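Local coordinates for protein deacetylase EF_0837 (PDB 2ICS) that hydrolyses esters, removing the acetyl group of acetyl-(R)-mandelate with very low efficiency in vitro, at a binuclear zinc centre in an amidohydrolase TIM barrel, at residues 97-101 and 145-150; 333-339 and 354-360. All coordinates share one frame. Residue numbers count along the deposited sequence, not the author numbering.

How the interactions relate
Both contacts belong to one amidohydrolase chain but lie on opposite sides of its centre, their own centres 35 Å apart and their nearest atoms about 21 Å apart. Interaction 1 is a largely buried contact on the outer layer of the TIM barrel, where helix 97-105 meets the turn between helix 136-145 and strand 150-152; side chains do the work there, through aromatic and aliphatic packing with one polar pair. Interaction 2 is a partly buried beta hairpin, strands 331-344 and 350-364, held chiefly by backbone hydrogen bonds, with one mostly apolar face and one polar face. The two contacts share no helix or strand.

Interaction 1: 97-101 and 145-150; sequences IHEFY and ELPDFV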
# COMPACT_ATOMS: atom_id res chain seq x y z
N ILE A 97 -8.29 -4.20 -17.63
CA ILE A 97 -7.00 -4.42 -16.97
C ILE A 97 -5.84 -4.62 -17.96
O ILE A 97 -4.69 -4.28 -17.66
CB ILE A 97 -7.09 -5.62 -16.00
CG1 ILE A 97 -5.83 -5.66 -15.13
CG2 ILE A 97 -7.28 -6.91 -16.79
CD1 ILE A 97 -5.99 -6.50 -13.89
N HIS A 98 -6.14 -5.16 -19.14
CA HIS A 98 -5.11 -5.38 -20.15
C HIS A 98 -4.57 -4.06 -20.68
O HIS A 98 -3.36 -3.91 -20.85
CB HIS A 98 -5.67 -6.22 -21.29
CG HIS A 98 -5.58 -7.70 -21.06
ND1 HIS A 98 -4.41 -8.40 -21.19
CD2 HIS A 98 -6.51 -8.59 -20.65
CE1 HIS A 98 -4.62 -9.67 -20.88
NE2 HIS A 98 -5.89 -9.81 -20.55
N GLU A 99 -5.45 -3.10 -20.92
CA GLU A 99 -5.02 -1.80 -21.41
C GLU A 99 -4.14 -1.16 -20.34
O GLU A 99 -3.18 -0.45 -20.65
CB GLU A 99 -6.23 -0.91 -21.68
CG GLU A 99 -5.90 0.35 -22.45
CD GLU A 99 -7.05 1.34 -22.46
OE1 GLU A 99 -8.21 0.89 -22.35
OE2 GLU A 99 -6.78 2.56 -22.59
N PHE A 100 -4.48 -1.40 -19.08
CA PHE A 100 -3.72 -0.86 -17.96
C PHE A 100 -2.38 -1.58 -17.86
O PHE A 100 -1.34 -0.95 -17.69
CB PHE A 100 -4.53 -1.03 -16.66
CG PHE A 100 -3.79 -0.65 -15.40
CD1 PHE A 100 -2.81 0.35 -15.42
CD2 PHE A 100 -4.10 -1.26 -14.19
CE1 PHE A 100 -2.15 0.73 -14.24
CE2 PHE A 100 -3.45 -0.89 -13.01
CZ PHE A 100 -2.47 0.11 -13.03
N TYR A 101 -2.41 -2.90 -18.01
CA TYR A 101 -1.21 -3.72 -17.94
C TYR A 101 -0.14 -3.28 -18.95
O TYR A 101 1.04 -3.20 -18.62
CB TYR A 101 -1.56 -5.18 -18.18
CG TYR A 101 -0.35 -6.10 -18.24
CD1 TYR A 101 0.39 -6.38 -17.10
CD2 TYR A 101 0.05 -6.68 -19.44
CE1 TYR A 101 1.51 -7.22 -17.15
CE2 TYR A 101 1.16 -7.52 -19.50
CZ TYR A 101 1.88 -7.79 -18.36
OH TYR A 101 2.98 -8.62 -18.42
N GLU A 145 -4.85 -14.90 -16.99
CA GLU A 145 -4.24 -14.20 -18.11
C GLU A 145 -3.02 -13.35 -17.75
O GLU A 145 -2.10 -13.21 -18.56
CB GLU A 145 -5.30 -13.32 -18.81
CG GLU A 145 -6.27 -14.11 -19.68
CD GLU A 145 -7.53 -13.32 -20.02
OE1 GLU A 145 -7.41 -12.17 -20.50
OE2 GLU A 145 -8.64 -13.86 -19.82
N LEU A 146 -3.01 -12.79 -16.55
CA LEU A 146 -1.90 -11.95 -16.12
C LEU A 146 -1.43 -12.30 -14.71
O LEU A 146 -1.61 -11.51 -13.78
CB LEU A 146 -2.30 -10.48 -16.19
CG LEU A 146 -2.75 -9.94 -17.55
CD1 LEU A 146 -3.37 -8.56 -17.38
CD2 LEU A 146 -1.57 -9.88 -18.51
N PRO A 147 -0.83 -13.49 -14.53
CA PRO A 147 -0.34 -13.93 -13.21
C PRO A 147 0.80 -13.04 -12.70
O PRO A 147 0.98 -12.89 -11.49
CB PRO A 147 0.14 -15.35 -13.48
CG PRO A 147 -0.62 -15.77 -14.70
CD PRO A 147 -0.61 -14.53 -15.54
N ASP A 148 1.56 -12.46 -13.62
CA ASP A 148 2.68 -11.60 -13.26
C ASP A 148 2.24 -10.18 -12.95
O ASP A 148 3.07 -9.31 -12.67
CB ASP A 148 3.70 -11.54 -14.41
CG ASP A 148 4.14 -12.92 -14.89
OD1 ASP A 148 4.58 -13.73 -14.05
OD2 ASP A 148 4.04 -13.18 -16.12
N PHE A 149 0.93 -9.92 -12.98
CA PHE A 149 0.44 -8.58 -12.72
C PHE A 149 -0.65 -8.52 -11.67
O PHE A 149 -0.62 -7.66 -10.79
CB PHE A 149 -0.07 -7.96 -14.02
CG PHE A 149 -0.46 -6.52 -13.90
CD1 PHE A 149 0.50 -5.55 -13.64
CD2 PHE A 149 -1.79 -6.14 -14.01
CE1 PHE A 149 0.14 -4.21 -13.51
CE2 PHE A 149 -2.17 -4.80 -13.88
CZ PHE A 149 -1.20 -3.83 -13.62
N VAL A 150 -1.62 -9.42 -11.77
CA VAL A 150 -2.74 -9.48 -10.84
C VAL A 150 -2.36 -10.18 -9.55
O VAL A 150 -2.10 -11.38 -9.54
CB VAL A 150 -3.92 -10.23 -11.48
CG1 VAL A 150 -5.11 -10.25 -10.53
CG2 VAL A 150 -4.30 -9.57 -12.80
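An aromatic cluster on the outside of the TIM barrel joins the first turn of helix 97-105 to the turn that leads from helix 136-145 into strand 150-152. Leu-146 is the first residue to leave the helical conformation. Its carbonyl closes the turn by accepting two backbone hydrogen bonds, Phe-149 N to Leu-146 O at 3.1 Å and Val-150 N to Leu-146 O at 2.9 Å; Leu-146 and Phe-149 point their CA-to-CB bonds toward helix 97-105. Phe-149 lies at the centre of the cluster. Its edge points at the face of Phe-100 (centroids 5.4 Å apart, planes at 81°), while its own face receives the edge of Tyr-101 in an offset edge-to-face pair (5.1 Å, 69°), Tyr-101 CD1 lying 3.3 Å from Phe-149 CG. Ile-97, one turn before Tyr-101, brings CG1 to 4.0 Å from Phe-149 CE2 and CD1 to 3.7 Å from Val-150 CG2. Leu-146 suits its place because its forked end serves two rings: CD1 sits 4.0 Å from the centroid of the His-98 ring and CD2 3.8 Å from that of Tyr-101, both CH-pi contacts over a ring face. Deeper in, Phe-100 and Phe-149 also touch Val-111 of strand 110-114, and the side chain of Phe-100 is about 8 Å from that of the zinc ligand His-62. At the more exposed margin, His-98 NE2 donates a 2.8 Å hydrogen bond to Glu-145 OE1. The chemistry is thus graded: hydrocarbon and ring contacts fill the inside, where polar groups would be costly, and the directional His-carboxylate bond ties the two helices together nearer solvent.

Interaction 2: 333-339 and 354-360; sequences IFTIQAE and KEQIRPI
A beta hairpin of strands 331-344 and 350-364, in the family's composite domain, supplies strand 333-339 and strand 355-360, the latter entered through a corner at Lys-354 (phi/psi -104/-14). Backbones stay in the beta region until Ile-360 (psi -23°); the antiparallel axes approach to 4.3 Å, N-to-C directions at 152°. Phe-334 pairs by backbone with Tyr-51, so the hairpin continues the sheet of strand 51-61. Arg-358, Glu-339 and Gln-356, the most buried by the contact, form a polar network on the Thr-335 side.

The hydrogen-bonded pairs are Thr-335/Arg-358 and Gln-337/Gln-356: Thr-335 N to Arg-358 O, Arg-358 N to Thr-335 O, Gln-337 N to Gln-356 O and Gln-356 N to Gln-337 O are each 2.9 Å. Phe-334/Pro-359, Ile-336/Ile-357 and Ala-338/Glu-355 alternate as non-hydrogen-bonded pairs; proline fits there, needing no NH toward the partner. Ile-360 N to Ile-333 O (2.8 Å) and Glu-339 N to Lys-354 O (2.9 Å) extend the ladder. Phe-334, Ile-336 and Ile-357, on the face with Ala-338, Glu-355 and Pro-359, pack against helices 300-305 and 286-296.

Extended Arg-358 (chi1 m, chi2 and chi3 t) rises from the sheet, leaning back toward Gln-356. Gln-337 NE2 lies over one guanidinium face, 3.6 Å from Arg-358 NH1; Arg-358 NH2 makes a 3.5 Å salt bridge to Glu-339 OE2 (chi1 and chi2 t). Gln-356 (chi1 m, chi2 t, chi3 48°) both accepts and donates: Arg-358 NH2 to Gln-356 OE1, 2.8 Å; Gln-356 NE2 to Glu-339 O, 3.0 Å.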
# COMPACT_ATOMS: atom_id res chain seq x y z
N ILE A 333 16.76 4.54 -0.43
CA ILE A 333 17.82 5.16 0.34
C ILE A 333 17.26 6.52 0.74
O ILE A 333 16.80 7.30 -0.10
CB ILE A 333 19.08 5.29 -0.53
CG1 ILE A 333 19.46 3.90 -1.06
CG2 ILE A 333 20.23 5.88 0.27
CD1 ILE A 333 20.70 3.86 -1.93
N PHE A 334 17.31 6.80 2.04
CA PHE A 334 16.71 8.03 2.55
C PHE A 334 17.37 8.60 3.79
O PHE A 334 18.30 8.03 4.36
CB PHE A 334 15.25 7.73 2.88
CG PHE A 334 15.08 6.60 3.85
CD1 PHE A 334 15.03 6.84 5.23
CD2 PHE A 334 15.04 5.28 3.41
CE1 PHE A 334 14.95 5.78 6.14
CE2 PHE A 334 14.96 4.21 4.31
CZ PHE A 334 14.91 4.47 5.68
N THR A 335 16.84 9.75 4.22
CA THR A 335 17.31 10.44 5.41
C THR A 335 16.10 10.72 6.28
O THR A 335 14.97 10.76 5.79
CB THR A 335 17.96 11.80 5.09
OG1 THR A 335 16.99 12.65 4.46
CG2 THR A 335 19.17 11.64 4.18
N ILE A 336 16.35 10.91 7.57
CA ILE A 336 15.31 11.24 8.53
C ILE A 336 15.86 12.45 9.28
O ILE A 336 16.94 12.38 9.85
CB ILE A 336 15.06 10.07 9.52
CG1 ILE A 336 14.52 8.86 8.76
CG2 ILE A 336 14.08 10.50 10.59
CD1 ILE A 336 14.29 7.64 9.64
N GLN A 337 15.12 13.55 9.26
CA GLN A 337 15.60 14.76 9.91
C GLN A 337 14.59 15.48 10.79
O GLN A 337 13.38 15.46 10.53
CB GLN A 337 16.14 15.72 8.84
CG GLN A 337 17.39 15.19 8.15
CD GLN A 337 17.80 16.01 6.95
OE1 GLN A 337 18.85 15.77 6.36
NE2 GLN A 337 16.97 16.98 6.57
N ALA A 338 15.10 16.10 11.84
CA ALA A 338 14.27 16.84 12.78
C ALA A 338 13.92 18.19 12.18
O ALA A 338 14.77 19.06 12.03
CB ALA A 338 15.01 17.02 14.09
N GLU A 339 12.65 18.36 11.82
CA GLU A 339 12.17 19.60 11.24
C GLU A 339 10.65 19.59 11.28
O GLU A 339 10.01 18.66 10.79
CB GLU A 339 12.67 19.74 9.80
CG GLU A 339 12.44 21.12 9.21
CD GLU A 339 13.17 21.32 7.89
OE1 GLU A 339 14.40 21.09 7.85
OE2 GLU A 339 12.52 21.71 6.90
N LYS A 354 7.52 16.41 13.96
CA LYS A 354 8.85 16.86 14.36
C LYS A 354 9.92 16.19 13.52
O LYS A 354 11.08 16.62 13.53
CB LYS A 354 9.10 16.54 15.84
CG LYS A 354 8.12 17.18 16.82
CD LYS A 354 8.40 16.70 18.24
CE LYS A 354 7.51 17.40 19.25
NZ LYS A 354 7.73 18.87 19.26
N GLU A 355 9.55 15.13 12.81
CA GLU A 355 10.52 14.41 11.99
C GLU A 355 10.02 14.14 10.57
O GLU A 355 8.85 13.78 10.36
CB GLU A 355 10.89 13.09 12.68
CG GLU A 355 11.15 13.25 14.18
CD GLU A 355 11.61 11.96 14.85
OE1 GLU A 355 10.92 10.93 14.75
OE2 GLU A 355 12.68 11.99 15.49
N GLN A 356 10.90 14.32 9.60
CA GLN A 356 10.57 14.12 8.19
C GLN A 356 11.46 13.06 7.55
O GLN A 356 12.68 13.05 7.75
CB GLN A 356 10.74 15.43 7.43
CG GLN A 356 9.72 16.51 7.77
CD GLN A 356 10.02 17.83 7.07
OE1 GLN A 356 10.26 17.86 5.86
NE2 GLN A 356 9.99 18.93 7.82
N ILE A 357 10.85 12.16 6.77
CA ILE A 357 11.61 11.13 6.09
C ILE A 357 11.65 11.50 4.61
O ILE A 357 10.63 11.89 4.03
CB ILE A 357 10.97 9.72 6.30
CG1 ILE A 357 11.83 8.65 5.63
CG2 ILE A 357 9.53 9.70 5.78
CD1 ILE A 357 11.50 7.23 6.05
N ARG A 358 12.83 11.42 4.00
CA ARG A 358 13.00 11.80 2.60
C ARG A 358 13.89 10.88 1.78
O ARG A 358 15.06 10.69 2.09
CB ARG A 358 13.59 13.21 2.51
CG ARG A 358 12.85 14.26 3.30
CD ARG A 358 13.66 15.54 3.39
NE ARG A 358 13.00 16.54 4.22
CZ ARG A 358 13.52 17.74 4.50
NH1 ARG A 358 14.71 18.07 4.01
NH2 ARG A 358 12.85 18.59 5.26
N PRO A 359 13.35 10.30 0.69
CA PRO A 359 14.16 9.42 -0.15
C PRO A 359 15.12 10.26 -0.98
O PRO A 359 14.73 11.30 -1.51
CB PRO A 359 13.12 8.71 -1.01
CG PRO A 359 12.09 9.78 -1.19
CD PRO A 359 11.97 10.37 0.20
N ILE A 360 16.38 9.83 -1.10
CA ILE A 360 17.34 10.58 -1.89
C ILE A 360 17.79 9.75 -3.08
O ILE A 360 18.26 10.30 -4.08
CB ILE A 360 18.56 11.01 -1.06
CG1 ILE A 360 19.29 9.77 -0.52
CG2 ILE A 360 18.13 11.92 0.08
CD1 ILE A 360 20.57 10.11 0.24